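Hypothetical protein (Aquifex aeolicus, PDB 2HEK) is of unknown function but carries a zinc-binding HD domain, binds GDP in two separate pockets and may act as a dGTPase. Local coordinates at residues 135-140 against 148-153; 188-193 against 197-202; 212-217 against 347-352; 324-329 against 333-338. All blocks are in the same frame, centred on the assembly; numbering follows the deposited sequence.

Contact 1. Residues 135-140 against 148-153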
loop_
_atom_site.group_PDB
_atom_site.type_symbol
_atom_site.label_atom_id
_atom_site.label_comp_id
_atom_site.label_asym_id
_atom_site.label_seq_id
_atom_site.Cartn_x
_atom_site.Cartn_y
_atom_site.Cartn_z
ATOM N N VAL A 135 36.353 -7.977 -5.125
ATOM C CA VAL A 135 36.090 -9.420 -5.254
ATOM C C VAL A 135 35.900 -10.116 -3.893
ATOM O O VAL A 135 34.944 -10.853 -3.694
ATOM C CB VAL A 135 37.191 -10.126 -6.067
ATOM C CG1 VAL A 135 37.056 -11.656 -5.920
ATOM C CG2 VAL A 135 37.111 -9.696 -7.530
ATOM N N ARG A 136 36.794 -9.865 -2.949
ATOM C CA ARG A 136 36.691 -10.445 -1.601
ATOM C C ARG A 136 35.423 -10.000 -0.888
ATOM O O ARG A 136 34.759 -10.798 -0.257
ATOM C CB ARG A 136 37.925 -10.060 -0.753
ATOM C CG ARG A 136 39.164 -10.877 -1.143
ATOM C CD ARG A 136 40.316 -10.800 -0.114
ATOM N NE ARG A 136 40.896 -9.463 -0.030
ATOM C CZ ARG A 136 41.858 -9.027 -0.858
ATOM N NH1 ARG A 136 42.309 -9.795 -1.833
ATOM N NH2 ARG A 136 42.339 -7.827 -0.730
ATOM N N ILE A 137 35.139 -8.710 -0.964
ATOM C CA ILE A 137 33.977 -8.109 -0.350
ATOM C C ILE A 137 32.706 -8.775 -0.906
ATOM O O ILE A 137 31.844 -9.240 -0.140
ATOM C CB ILE A 137 33.988 -6.582 -0.564
ATOM C CG1 ILE A 137 35.077 -5.966 0.322
ATOM C CG2 ILE A 137 32.566 -5.908 -0.262
ATOM C CD1 ILE A 137 35.508 -4.619 -0.115
ATOM N N THR A 138 32.627 -8.883 -2.226
ATOM C CA THR A 138 31.441 -9.458 -2.828
ATOM C C THR A 138 31.285 -10.960 -2.565
ATOM O O THR A 138 30.165 -11.463 -2.539
ATOM C CB THR A 138 31.282 -9.116 -4.333
ATOM O OG1 THR A 138 29.877 -9.087 -4.633
ATOM C CG2 THR A 138 32.000 -10.135 -5.237
ATOM N N LEU A 139 32.387 -11.681 -2.359
ATOM C CA LEU A 139 32.271 -13.112 -2.102
ATOM C C LEU A 139 32.129 -13.434 -0.637
ATOM O O LEU A 139 32.024 -14.604 -0.277
ATOM C CB LEU A 139 33.468 -13.882 -2.658
ATOM C CG LEU A 139 33.720 -13.759 -4.147
ATOM C CD1 LEU A 139 34.968 -14.558 -4.498
ATOM C CD2 LEU A 139 32.531 -14.248 -4.918
ATOM N N GLY A 140 32.149 -12.419 0.207
ATOM C CA GLY A 140 32.175 -12.646 1.658
ATOM C C GLY A 140 33.458 -13.333 2.163
ATOM O O GLY A 140 33.404 -14.157 3.080
ATOM N N LYS A 148 35.900 -6.641 6.008
ATOM C CA LYS A 148 34.841 -7.371 6.708
ATOM C C LYS A 148 33.609 -6.487 6.912
ATOM O O LYS A 148 32.496 -6.940 6.664
ATOM C CB LYS A 148 35.324 -7.979 8.038
ATOM C CG LYS A 148 34.240 -8.784 8.800
ATOM C CD LYS A 148 34.771 -9.248 10.149
ATOM C CE LYS A 148 33.796 -10.152 10.894
ATOM N NZ LYS A 148 34.413 -10.622 12.225
ATOM N N LEU A 149 33.797 -5.239 7.340
ATOM C CA LEU A 149 32.657 -4.323 7.481
ATOM C C LEU A 149 31.914 -4.165 6.145
ATOM O O LEU A 149 30.680 -4.212 6.095
ATOM C CB LEU A 149 33.101 -2.934 7.998
ATOM C CG LEU A 149 32.060 -1.808 8.022
ATOM C CD1 LEU A 149 30.896 -2.140 8.990
ATOM C CD2 LEU A 149 32.682 -0.470 8.405
ATOM N N LEU A 150 32.672 -3.948 5.071
ATOM C CA LEU A 150 32.076 -3.684 3.779
ATOM C C LEU A 150 31.355 -4.912 3.295
ATOM O O LEU A 150 30.250 -4.799 2.751
ATOM C CB LEU A 150 33.138 -3.200 2.742
ATOM C CG LEU A 150 33.809 -1.844 3.031
ATOM C CD1 LEU A 150 34.739 -1.432 1.886
ATOM C CD2 LEU A 150 32.735 -0.752 3.240
ATOM N N SER A 151 31.962 -6.085 3.518
ATOM C CA SER A 151 31.361 -7.341 3.102
ATOM C C SER A 151 30.055 -7.624 3.865
ATOM O O SER A 151 29.096 -8.130 3.272
ATOM C CB SER A 151 32.329 -8.489 3.315
ATOM O OG SER A 151 31.813 -9.640 2.697
ATOM N N GLU A 152 30.023 -7.269 5.158
ATOM C CA GLU A 152 28.812 -7.388 6.008
ATOM C C GLU A 152 27.650 -6.560 5.449
ATOM O O GLU A 152 26.486 -6.971 5.544
ATOM C CB GLU A 152 29.085 -6.906 7.437
ATOM C CG GLU A 152 29.815 -7.909 8.297
ATOM C CD GLU A 152 30.096 -7.424 9.737
ATOM O OE1 GLU A 152 29.707 -6.301 10.148
ATOM O OE2 GLU A 152 30.760 -8.192 10.459
ATOM N N ILE A 153 27.971 -5.397 4.883
ATOM C CA ILE A 153 26.947 -4.523 4.320
ATOM C C ILE A 153 26.153 -5.242 3.214
ATOM O O ILE A 153 24.946 -5.056 3.093
ATOM C CB ILE A 153 27.532 -3.171 3.854
ATOM C CG1 ILE A 153 27.981 -2.344 5.078
ATOM C CG2 ILE A 153 26.517 -2.392 2.923
ATOM C CD1 ILE A 153 28.718 -1.019 4.727
#
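Ile137 O is gripped by two donors, the hydroxyl of Ser151 from the neighbouring helix and the backbone N of Gly140, three residues on, where its own helix closes. The bond from Ser151 OG to Ile137 O measures 2.9 Å. It lies in the carbonyl plane, on a lone pair, with a C=O...OG angle of 132°. Ser151 reaches the oxygen because its OG is anti to the backbone N (chi1 -170°), which carries the hydroxyl across to the end of helix 128-139. Gly140 N comes to 3.2 Å from Ile137 O; with its positive phi, Gly140 forms a Schellman motif there. The serine thus adds a side-chain donor at a helix end, where the regular backbone bonds run out. Ser151 OG also passes 3.2 Å from Gly140 CA.

Beside this polar pair the contact is apolar. Ile137 CD1 meets Leu150 CD1 at 3.8 Å, and the two side chains cross obliquely. The other branch, Ile137 CG2, rests against the Ser151 backbone, 3.8 Å from Ser151 CA. The approach is close, with the CA atoms of Ile137 and Ser151 4.4 Å apart, consistent with the small serine at this position; the short helical segments cross at -45°.

Both helices belong to the HD domain. Elsewhere on helix 128-139, Val135 packs on helix 108-115 and Thr138 OG1 bonds to Ala80 O. Helix 145-155 sets Leu149 and Ile153 against Val196 of strand 195-199, and Ile153 also touches helix 51-69.

Contact 2. Residues 188-193 against 197-202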
loop_
_atom_site.group_PDB
_atom_site.type_symbol
_atom_site.label_atom_id
_atom_site.label_comp_id
_atom_site.label_asym_id
_atom_site.label_seq_id
_atom_site.Cartn_x
_atom_site.Cartn_y
_atom_site.Cartn_z
ATOM N N THR A 188 18.168 2.464 11.522
ATOM C CA THR A 188 18.610 2.129 12.877
ATOM C C THR A 188 19.916 1.330 12.926
ATOM O O THR A 188 20.331 0.908 14.010
ATOM C CB THR A 188 17.529 1.352 13.677
ATOM O OG1 THR A 188 17.293 0.059 13.077
ATOM C CG2 THR A 188 16.274 2.142 13.713
ATOM N N LEU A 189 20.573 1.132 11.783
ATOM C CA LEU A 189 21.802 0.340 11.771
ATOM C C LEU A 189 22.904 1.255 12.263
ATOM O O LEU A 189 22.822 2.461 12.067
ATOM C CB LEU A 189 22.164 -0.188 10.367
ATOM C CG LEU A 189 21.160 -1.178 9.733
ATOM C CD1 LEU A 189 21.611 -1.663 8.337
ATOM C CD2 LEU A 189 20.856 -2.353 10.703
ATOM N N ARG A 190 23.910 0.676 12.911
ATOM C CA ARG A 190 25.085 1.429 13.376
ATOM C C ARG A 190 26.313 0.584 13.085
ATOM O O ARG A 190 26.210 -0.632 13.008
ATOM C CB ARG A 190 25.023 1.660 14.892
ATOM C CG ARG A 190 23.786 2.382 15.392
ATOM C CD ARG A 190 23.798 3.852 15.056
ATOM N NE ARG A 190 22.675 4.554 15.685
ATOM C CZ ARG A 190 21.522 4.804 15.053
ATOM N NH1 ARG A 190 21.346 4.409 13.785
ATOM N NH2 ARG A 190 20.539 5.438 15.677
ATOM N N VAL A 191 27.467 1.228 12.935
ATOM C CA VAL A 191 28.775 0.538 12.997
ATOM C C VAL A 191 29.371 0.644 14.419
ATOM O O VAL A 191 29.581 1.753 14.958
ATOM C CB VAL A 191 29.784 1.155 12.012
ATOM C CG1 VAL A 191 31.087 0.367 12.002
ATOM C CG2 VAL A 191 29.181 1.247 10.614
ATOM N N TYR A 192 29.645 -0.492 15.027
ATOM C CA TYR A 192 30.233 -0.494 16.359
ATOM C C TYR A 192 31.270 -1.593 16.414
ATOM O O TYR A 192 30.998 -2.738 16.017
ATOM C CB TYR A 192 29.144 -0.623 17.424
ATOM C CG TYR A 192 29.638 -0.394 18.834
ATOM C CD1 TYR A 192 29.629 0.877 19.393
ATOM C CD2 TYR A 192 30.110 -1.443 19.607
ATOM C CE1 TYR A 192 30.078 1.095 20.680
ATOM C CE2 TYR A 192 30.561 -1.236 20.897
ATOM C CZ TYR A 192 30.543 0.034 21.428
ATOM O OH TYR A 192 31.011 0.248 22.704
ATOM N N GLU A 193 32.457 -1.257 16.912
ATOM C CA GLU A 193 33.543 -2.239 16.985
ATOM C C GLU A 193 33.705 -2.896 15.615
ATOM O O GLU A 193 33.859 -4.113 15.500
ATOM C CB GLU A 193 33.239 -3.310 18.043
ATOM C CG GLU A 193 33.457 -2.907 19.511
ATOM C CD GLU A 193 32.964 -3.990 20.477
ATOM O OE1 GLU A 193 32.882 -5.180 20.051
ATOM O OE2 GLU A 193 32.649 -3.658 21.652
ATOM N N VAL A 197 25.638 -3.260 13.328
ATOM C CA VAL A 197 24.780 -3.693 14.447
ATOM C C VAL A 197 23.450 -2.947 14.355
ATOM O O VAL A 197 23.344 -2.023 13.562
ATOM C CB VAL A 197 25.463 -3.415 15.854
ATOM C CG1 VAL A 197 26.823 -4.105 15.946
ATOM C CG2 VAL A 197 25.636 -1.935 16.108
ATOM N N VAL A 198 22.465 -3.293 15.190
ATOM C CA VAL A 198 21.200 -2.555 15.196
ATOM C C VAL A 198 21.108 -1.737 16.489
ATOM O O VAL A 198 21.318 -2.278 17.559
ATOM C CB VAL A 198 19.966 -3.519 15.121
ATOM C CG1 VAL A 198 18.625 -2.734 14.954
ATOM C CG2 VAL A 198 20.131 -4.536 13.978
ATOM N N ASP A 199 20.834 -0.444 16.391
ATOM C CA ASP A 199 20.516 0.360 17.572
ATOM C C ASP A 199 19.257 -0.181 18.264
ATOM O O ASP A 199 18.365 -0.737 17.624
ATOM C CB ASP A 199 20.278 1.798 17.183
ATOM C CG ASP A 199 20.254 2.708 18.396
ATOM O OD1 ASP A 199 21.305 2.797 19.064
ATOM O OD2 ASP A 199 19.199 3.301 18.705
ATOM N N GLU A 200 19.158 -0.029 19.574
ATOM C CA GLU A 200 18.011 -0.565 20.272
ATOM C C GLU A 200 16.700 0.033 19.776
ATOM O O GLU A 200 15.683 -0.611 19.868
ATOM C CB GLU A 200 18.143 -0.383 21.783
ATOM C CG GLU A 200 17.375 -1.451 22.548
ATOM C CD GLU A 200 17.545 -1.358 24.047
ATOM O OE1 GLU A 200 18.312 -0.486 24.529
ATOM O OE2 GLU A 200 16.899 -2.166 24.743
ATOM N N SER A 201 16.713 1.251 19.234
ATOM C CA SER A 201 15.501 1.850 18.661
ATOM C C SER A 201 15.003 1.072 17.425
ATOM O O SER A 201 13.905 1.326 16.910
ATOM C CB SER A 201 15.751 3.308 18.290
ATOM O OG SER A 201 16.762 3.415 17.288
ATOM N N GLY A 202 15.819 0.139 16.944
ATOM C CA GLY A 202 15.437 -0.692 15.822
ATOM C C GLY A 202 15.126 -2.127 16.175
ATOM O O GLY A 202 15.067 -2.981 15.272
HETATM O O HOH W 1 23.372 5.042 18.231
#
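Arg190 bends at its second torsion (chi2 -73°) and folds its guanidinium back over Asp199, whose CG, anti to the backbone N (chi1 -167°), brings the carboxylate against the guanidinium. The two flat groups are stacked, their planes 16° apart, with Asp199 CB over one face of the guanidinium. The salt bridge is long, 3.9 Å from Arg190 NH2 to Asp199 OD2. The oxygen stands well out of the guanidinium plane, so charge attraction acts without an N-H aimed at it. A water in that plane takes a bond from Arg190 NE at 2.7 Å and donates to Asp199 OD1, while Arg190 NH1 bonds to Leu189 O and to Ser187 O.

These residues lie on a beta hairpin of strands 189-192 and 195-199. Arg190 and Val197 are its hydrogen-bonded pair: Val197 N gives to Arg190 O at 2.7 Å and Arg190 N to Val197 O at 2.8 Å. Asp199 N reaches Thr188 O, also at 2.8 Å, near the start of the hairpin. Val197 CG2 packs against the CB atoms of Arg190 and Tyr192, while Leu189 and Val198 share the opposite face, where both touch Phe158.

Past the strand, Asp199 OD2 accepts from the Ser201 backbone N above the carboxylate plane, an Asx turn, and takes Ser201 OG on the carboxylate's anti lone pair at 2.8 Å. Thr188 OG1, bonded to Leu185 O, sits 3.4 Å from Gly202 CA. Gly202 is the N-cap residue of helix 203-221, which places the threonine at the very start of that helix.

Contact 3. Residues 212-217 against 347-352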
loop_
_atom_site.group_PDB
_atom_site.type_symbol
_atom_site.label_atom_id
_atom_site.label_comp_id
_atom_site.label_asym_id
_atom_site.label_seq_id
_atom_site.Cartn_x
_atom_site.Cartn_y
_atom_site.Cartn_z
ATOM N N SER A 212 9.562 -11.640 8.674
ATOM C CA SER A 212 9.341 -11.576 7.219
ATOM C C SER A 212 10.176 -12.648 6.511
ATOM O O SER A 212 9.703 -13.329 5.579
ATOM C CB SER A 212 9.571 -10.159 6.706
ATOM O OG SER A 212 10.955 -9.936 6.388
ATOM N N ARG A 213 11.406 -12.852 6.965
ATOM C CA ARG A 213 12.238 -13.920 6.392
ATOM C C ARG A 213 11.639 -15.311 6.653
ATOM O O ARG A 213 11.596 -16.178 5.754
ATOM C CB ARG A 213 13.660 -13.803 6.963
ATOM C CG ARG A 213 14.645 -14.774 6.422
ATOM C CD ARG A 213 16.040 -14.548 7.110
ATOM N NE ARG A 213 17.051 -15.440 6.520
ATOM C CZ ARG A 213 17.402 -16.628 7.030
ATOM N NH1 ARG A 213 16.832 -17.085 8.155
ATOM N NH2 ARG A 213 18.321 -17.362 6.424
ATOM N N TYR A 214 11.147 -15.542 7.871
ATOM C CA TYR A 214 10.454 -16.824 8.169
ATOM C C TYR A 214 9.308 -17.058 7.169
ATOM O O TYR A 214 9.153 -18.156 6.628
ATOM C CB TYR A 214 9.857 -16.809 9.595
ATOM C CG TYR A 214 8.848 -17.896 9.854
ATOM C CD1 TYR A 214 9.248 -19.166 10.318
ATOM C CD2 TYR A 214 7.471 -17.653 9.677
ATOM C CE1 TYR A 214 8.280 -20.187 10.593
ATOM C CE2 TYR A 214 6.525 -18.631 9.942
ATOM C CZ TYR A 214 6.916 -19.891 10.391
ATOM O OH TYR A 214 5.917 -20.839 10.638
ATOM N N PHE A 215 8.470 -16.045 6.948
ATOM C CA PHE A 215 7.370 -16.219 5.981
ATOM C C PHE A 215 7.830 -16.581 4.574
ATOM O O PHE A 215 7.240 -17.452 3.930
ATOM C CB PHE A 215 6.474 -14.995 5.945
ATOM C CG PHE A 215 5.509 -14.936 7.100
ATOM C CD1 PHE A 215 5.513 -13.858 7.980
ATOM C CD2 PHE A 215 4.568 -15.957 7.280
ATOM C CE1 PHE A 215 4.561 -13.787 9.053
ATOM C CE2 PHE A 215 3.642 -15.916 8.338
ATOM C CZ PHE A 215 3.659 -14.809 9.236
ATOM N N MET A 216 8.875 -15.926 4.076
ATOM C CA MET A 216 9.354 -16.269 2.736
ATOM C C MET A 216 9.807 -17.726 2.656
ATOM O O MET A 216 9.557 -18.391 1.648
ATOM C CB MET A 216 10.458 -15.324 2.267
ATOM C CG MET A 216 9.952 -13.884 2.022
ATOM S SD MET A 216 8.527 -13.835 0.844
ATOM C CE MET A 216 9.234 -14.544 -0.621
ATOM N N TYR A 217 10.478 -18.219 3.698
ATOM C CA TYR A 217 10.902 -19.633 3.729
ATOM C C TYR A 217 9.746 -20.605 3.754
ATOM O O TYR A 217 9.704 -21.544 2.944
ATOM C CB TYR A 217 11.894 -19.921 4.886
ATOM C CG TYR A 217 13.271 -19.593 4.434
ATOM C CD1 TYR A 217 13.764 -18.295 4.554
ATOM C CD2 TYR A 217 14.038 -20.538 3.761
ATOM C CE1 TYR A 217 15.005 -17.955 4.047
ATOM C CE2 TYR A 217 15.295 -20.218 3.257
ATOM C CZ TYR A 217 15.769 -18.922 3.412
ATOM O OH TYR A 217 17.019 -18.577 2.930
ATOM N N LYS A 347 11.957 -20.580 16.763
ATOM C CA LYS A 347 12.420 -21.939 16.525
ATOM C C LYS A 347 12.827 -22.132 15.045
ATOM O O LYS A 347 12.312 -21.442 14.165
ATOM C CB LYS A 347 11.331 -22.932 16.953
ATOM C CG LYS A 347 11.054 -22.960 18.475
ATOM C CD LYS A 347 9.801 -23.805 18.827
ATOM C CE LYS A 347 9.793 -24.220 20.316
ATOM N NZ LYS A 347 8.596 -25.048 20.694
ATOM N N PRO A 348 13.764 -23.058 14.775
ATOM C CA PRO A 348 14.121 -23.350 13.387
ATOM C C PRO A 348 12.991 -24.019 12.604
ATOM O O PRO A 348 12.083 -24.624 13.176
ATOM C CB PRO A 348 15.303 -24.309 13.513
ATOM C CG PRO A 348 15.101 -24.971 14.867
ATOM C CD PRO A 348 14.543 -23.872 15.730
ATOM N N ILE A 349 13.026 -23.857 11.294
ATOM C CA ILE A 349 12.078 -24.545 10.435
ATOM C C ILE A 349 12.638 -25.946 10.188
ATOM O O ILE A 349 13.785 -26.088 9.776
ATOM C CB ILE A 349 11.894 -23.765 9.090
ATOM C CG1 ILE A 349 11.277 -22.381 9.357
ATOM C CG2 ILE A 349 11.097 -24.606 8.036
ATOM C CD1 ILE A 349 11.588 -21.316 8.224
ATOM N N LYS A 350 11.827 -26.971 10.407
ATOM C CA LYS A 350 12.248 -28.368 10.141
ATOM C C LYS A 350 11.160 -29.041 9.360
ATOM O O LYS A 350 10.061 -29.211 9.874
ATOM C CB LYS A 350 12.447 -29.123 11.464
ATOM C CG LYS A 350 13.713 -28.746 12.226
ATOM C CD LYS A 350 13.654 -29.227 13.688
ATOM C CE LYS A 350 14.047 -30.691 13.843
ATOM N NZ LYS A 350 15.533 -30.874 13.683
ATOM N N LEU A 351 11.437 -29.434 8.116
ATOM C CA LEU A 351 10.416 -30.064 7.302
ATOM C C LEU A 351 11.011 -31.257 6.602
ATOM O O LEU A 351 12.134 -31.176 6.067
ATOM C CB LEU A 351 9.847 -29.072 6.255
ATOM C CG LEU A 351 8.978 -27.893 6.743
ATOM C CD1 LEU A 351 9.007 -26.749 5.710
ATOM C CD2 LEU A 351 7.541 -28.319 6.997
ATOM N N TYR A 352 10.259 -32.353 6.570
ATOM C CA TYR A 352 10.743 -33.571 5.906
ATOM C C TYR A 352 9.695 -33.977 4.925
ATOM O O TYR A 352 8.532 -34.056 5.260
ATOM C CB TYR A 352 11.005 -34.699 6.941
ATOM C CG TYR A 352 11.793 -34.164 8.096
ATOM C CD1 TYR A 352 11.150 -33.754 9.255
ATOM C CD2 TYR A 352 13.163 -33.980 7.985
ATOM C CE1 TYR A 352 11.873 -33.216 10.308
ATOM C CE2 TYR A 352 13.879 -33.413 9.004
ATOM C CZ TYR A 352 13.220 -33.061 10.170
ATOM O OH TYR A 352 13.933 -32.499 11.188
#
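The rings of Tyr214 and Tyr217, one helical turn apart, are both approached obliquely by Ile349 CD1, which touches Tyr214 CD1 at 3.8 Å and Tyr217 CB at 3.6 Å. Around these rings, Tyr214 CD2 sits over one face of Phe215, and Arg213 O lies in plane at the edge of Tyr217, whose CE1 is 3.9 Å above the guanidinium plane of Arg213. Tyr221 and Phe222 meet the Tyr217 ring edge-to-face.

The contact docks helix 203-221 against strand 349-356, the central strand of a three-stranded antiparallel sheet. It is wholly apolar and small, 139 Å² in all. Ile349 CG1 is anti to the carbonyl carbon (chi1 -64°), and the nearly extended second torsion carries CD1 to Tyr214 and Tyr217 on one turn of the helix, while CG1 itself runs 3.9 Å from Tyr214 CE1. With an alanine here in place of Ile349, CG1 and CD1 are gone, which is likely to open a gap beside Tyr214 and Tyr217 and weaken the packing of the strand on this helix turn. Beyond the ring, Tyr214 OH bonds to Glu207 OE2 of the second subunit, where Pro341 of that subunit also packs on the tyrosine.

Contact 4. Residues 324-329 against 333-338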
loop_
_atom_site.group_PDB
_atom_site.type_symbol
_atom_site.label_atom_id
_atom_site.label_comp_id
_atom_site.label_asym_id
_atom_site.label_seq_id
_atom_site.Cartn_x
_atom_site.Cartn_y
_atom_site.Cartn_z
ATOM N N ASN A 324 23.746 -14.648 16.153
ATOM C CA ASN A 324 24.925 -13.833 15.873
ATOM C C ASN A 324 24.613 -12.409 15.393
ATOM O O ASN A 324 25.289 -11.883 14.502
ATOM C CB ASN A 324 25.788 -14.493 14.797
ATOM C CG ASN A 324 26.277 -15.869 15.204
ATOM O OD1 ASN A 324 26.647 -16.090 16.355
ATOM N ND2 ASN A 324 26.276 -16.799 14.257
ATOM N N ILE A 325 23.584 -11.794 15.971
ATOM C CA ILE A 325 23.243 -10.417 15.647
ATOM C C ILE A 325 23.345 -9.530 16.880
ATOM O O ILE A 325 22.791 -9.856 17.921
ATOM C CB ILE A 325 21.804 -10.257 15.031
ATOM C CG1 ILE A 325 21.679 -11.076 13.725
ATOM C CG2 ILE A 325 21.525 -8.749 14.786
ATOM C CD1 ILE A 325 20.221 -11.121 13.143
ATOM N N TYR A 326 24.022 -8.393 16.722
ATOM C CA TYR A 326 24.223 -7.458 17.823
ATOM C C TYR A 326 23.318 -6.244 17.798
ATOM O O TYR A 326 22.990 -5.699 16.743
ATOM C CB TYR A 326 25.677 -7.002 17.859
ATOM C CG TYR A 326 26.633 -8.115 18.178
ATOM C CD1 TYR A 326 27.353 -8.740 17.172
ATOM C CD2 TYR A 326 26.804 -8.551 19.484
ATOM C CE1 TYR A 326 28.227 -9.766 17.455
ATOM C CE2 TYR A 326 27.683 -9.572 19.786
ATOM C CZ TYR A 326 28.385 -10.175 18.770
ATOM O OH TYR A 326 29.261 -11.196 19.065
ATOM N N VAL A 327 22.914 -5.851 18.990
ATOM C CA VAL A 327 22.075 -4.711 19.206
ATOM C C VAL A 327 22.839 -3.800 20.158
ATOM O O VAL A 327 23.315 -4.257 21.193
ATOM C CB VAL A 327 20.721 -5.125 19.826
ATOM C CG1 VAL A 327 19.946 -3.893 20.257
ATOM C CG2 VAL A 327 19.886 -5.967 18.797
ATOM N N LEU A 328 22.963 -2.526 19.800
ATOM C CA LEU A 328 23.630 -1.552 20.658
ATOM C C LEU A 328 22.642 -0.966 21.638
ATOM O O LEU A 328 21.722 -0.245 21.253
ATOM C CB LEU A 328 24.296 -0.445 19.833
ATOM C CG LEU A 328 25.090 0.631 20.588
ATOM C CD1 LEU A 328 26.376 0.075 21.202
ATOM C CD2 LEU A 328 25.406 1.752 19.661
ATOM N N SER A 329 22.841 -1.303 22.908
ATOM C CA SER A 329 22.008 -0.830 24.007
ATOM C C SER A 329 22.636 0.382 24.691
ATOM O O SER A 329 23.757 0.777 24.361
ATOM C CB SER A 329 21.838 -1.945 25.033
ATOM O OG SER A 329 21.095 -1.479 26.149
ATOM N N LEU A 333 26.986 -3.130 23.800
ATOM C CA LEU A 333 26.621 -4.111 22.790
ATOM C C LEU A 333 26.144 -5.434 23.352
ATOM O O LEU A 333 26.835 -6.065 24.148
ATOM C CB LEU A 333 27.812 -4.367 21.879
ATOM C CG LEU A 333 27.514 -4.787 20.447
ATOM C CD1 LEU A 333 26.697 -3.698 19.739
ATOM C CD2 LEU A 333 28.807 -5.051 19.710
ATOM N N LYS A 334 24.963 -5.865 22.915
ATOM C CA LYS A 334 24.410 -7.157 23.319
ATOM C C LYS A 334 24.111 -8.021 22.087
ATOM O O LYS A 334 24.039 -7.512 20.968
ATOM C CB LYS A 334 23.110 -6.955 24.105
ATOM C CG LYS A 334 23.172 -5.962 25.274
ATOM C CD LYS A 334 23.738 -6.589 26.554
ATOM C CE LYS A 334 23.362 -5.766 27.793
ATOM N NZ LYS A 334 24.451 -5.774 28.803
ATOM N N LYS A 335 23.947 -9.323 22.304
ATOM C CA LYS A 335 23.307 -10.207 21.331
ATOM C C LYS A 335 21.811 -9.894 21.290
ATOM O O LYS A 335 21.221 -9.588 22.332
ATOM C CB LYS A 335 23.481 -11.660 21.749
ATOM C CG LYS A 335 24.882 -12.205 21.642
ATOM C CD LYS A 335 25.348 -12.274 20.209
ATOM C CE LYS A 335 26.358 -13.384 20.025
ATOM N NZ LYS A 335 27.076 -13.189 18.748
ATOM N N ALA A 336 21.194 -9.978 20.101
ATOM C CA ALA A 336 19.761 -9.638 19.941
ATOM C C ALA A 336 18.824 -10.444 20.822
ATOM O O ALA A 336 17.809 -9.919 21.305
ATOM C CB ALA A 336 19.324 -9.759 18.450
ATOM N N HIS A 337 19.113 -11.737 20.979
ATOM C CA HIS A 337 18.330 -12.578 21.889
ATOM C C HIS A 337 18.473 -12.153 23.365
ATOM O O HIS A 337 17.531 -12.331 24.144
ATOM C CB HIS A 337 18.639 -14.072 21.712
ATOM C CG HIS A 337 20.077 -14.427 21.894
ATOM N ND1 HIS A 337 21.016 -14.249 20.902
ATOM C CD2 HIS A 337 20.734 -14.979 22.943
ATOM C CE1 HIS A 337 22.193 -14.676 21.330
ATOM N NE2 HIS A 337 22.050 -15.118 22.567
ATOM N N GLU A 338 19.620 -11.560 23.735
ATOM C CA GLU A 338 19.791 -11.006 25.103
ATOM C C GLU A 338 18.780 -9.887 25.391
ATOM O O GLU A 338 18.374 -9.693 26.542
ATOM C CB GLU A 338 21.232 -10.529 25.369
ATOM C CG GLU A 338 22.272 -11.644 25.321
ATOM C CD GLU A 338 23.719 -11.188 25.592
ATOM O OE1 GLU A 338 24.431 -11.959 26.265
ATOM O OE2 GLU A 338 24.155 -10.095 25.147
#
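Tyr326 and Leu333 cross at about a right angle, with Leu333 CG 3.9 Å from Tyr326 CB. On the same strand as the leucine, Lys335 bends at chi2 (-66°), and this turns a side chain that sets out away from the partner strand back to the tyrosine. Its CD passes 3.6 Å from Tyr326 CE2, and Lys335 NZ makes a weak 3.0 Å bond to Tyr326 OH. Near the plane of the ring, at its edge, Lys334 O lies 3.3 Å from Tyr326 CD2. Replacing Tyr326 by an alanine is likely to leave Lys335 NZ without this hydroxyl and its chain free to swing, and to bare one side of Leu333.

Leu333 also crosses Leu328 at about a right angle, its CD1 4.0 Å from Leu328 CB. Pointing to the other side of the strands, Val327 CG2 touches Ala336 CB at 3.8 Å, and both pack on Leu206 of helix 203-221.

The backbones hold these side chains in register. Val327 and Lys334 form the hydrogen-bonded pair: Val327 N gives to Lys334 O at 2.8 Å, and Lys334 N returns a bond to Val327 O. Ala336 N then bonds to Ile325 O at 2.7 Å, close to where the chain turns into the short, weakly bonded helix at about 336-339. This is an antiparallel beta hairpin, strands 326-329 and 332-335, forming one end of a four-stranded mixed sheet.

Contacts 2 and 4 are the two hairpins of one mixed sheet. Their centres are 9 Å apart, and inner strands 195-199 and 326-329 run parallel, probably bonded by Val198 O to Leu328 N (2.8 Å) and Val198 N to Tyr326 O (2.9 Å). Contact 1, in the HD domain, abuts contact 2 where Leu149 CD1 meets Val191 CG1 at 3.9 Å. Helix 203-221 follows strand 195-199 of contact 2 and supplies residues 212-217 to contact 3, whose long loop encloses contact 4. The zinc held by His54, Asp85 and Asp161 lies about 12 Å from Gly140 of contact 1 and about 11 Å from the Tyr217 side chain of contact 3; the hairpins lie away from the zinc and GDP sites.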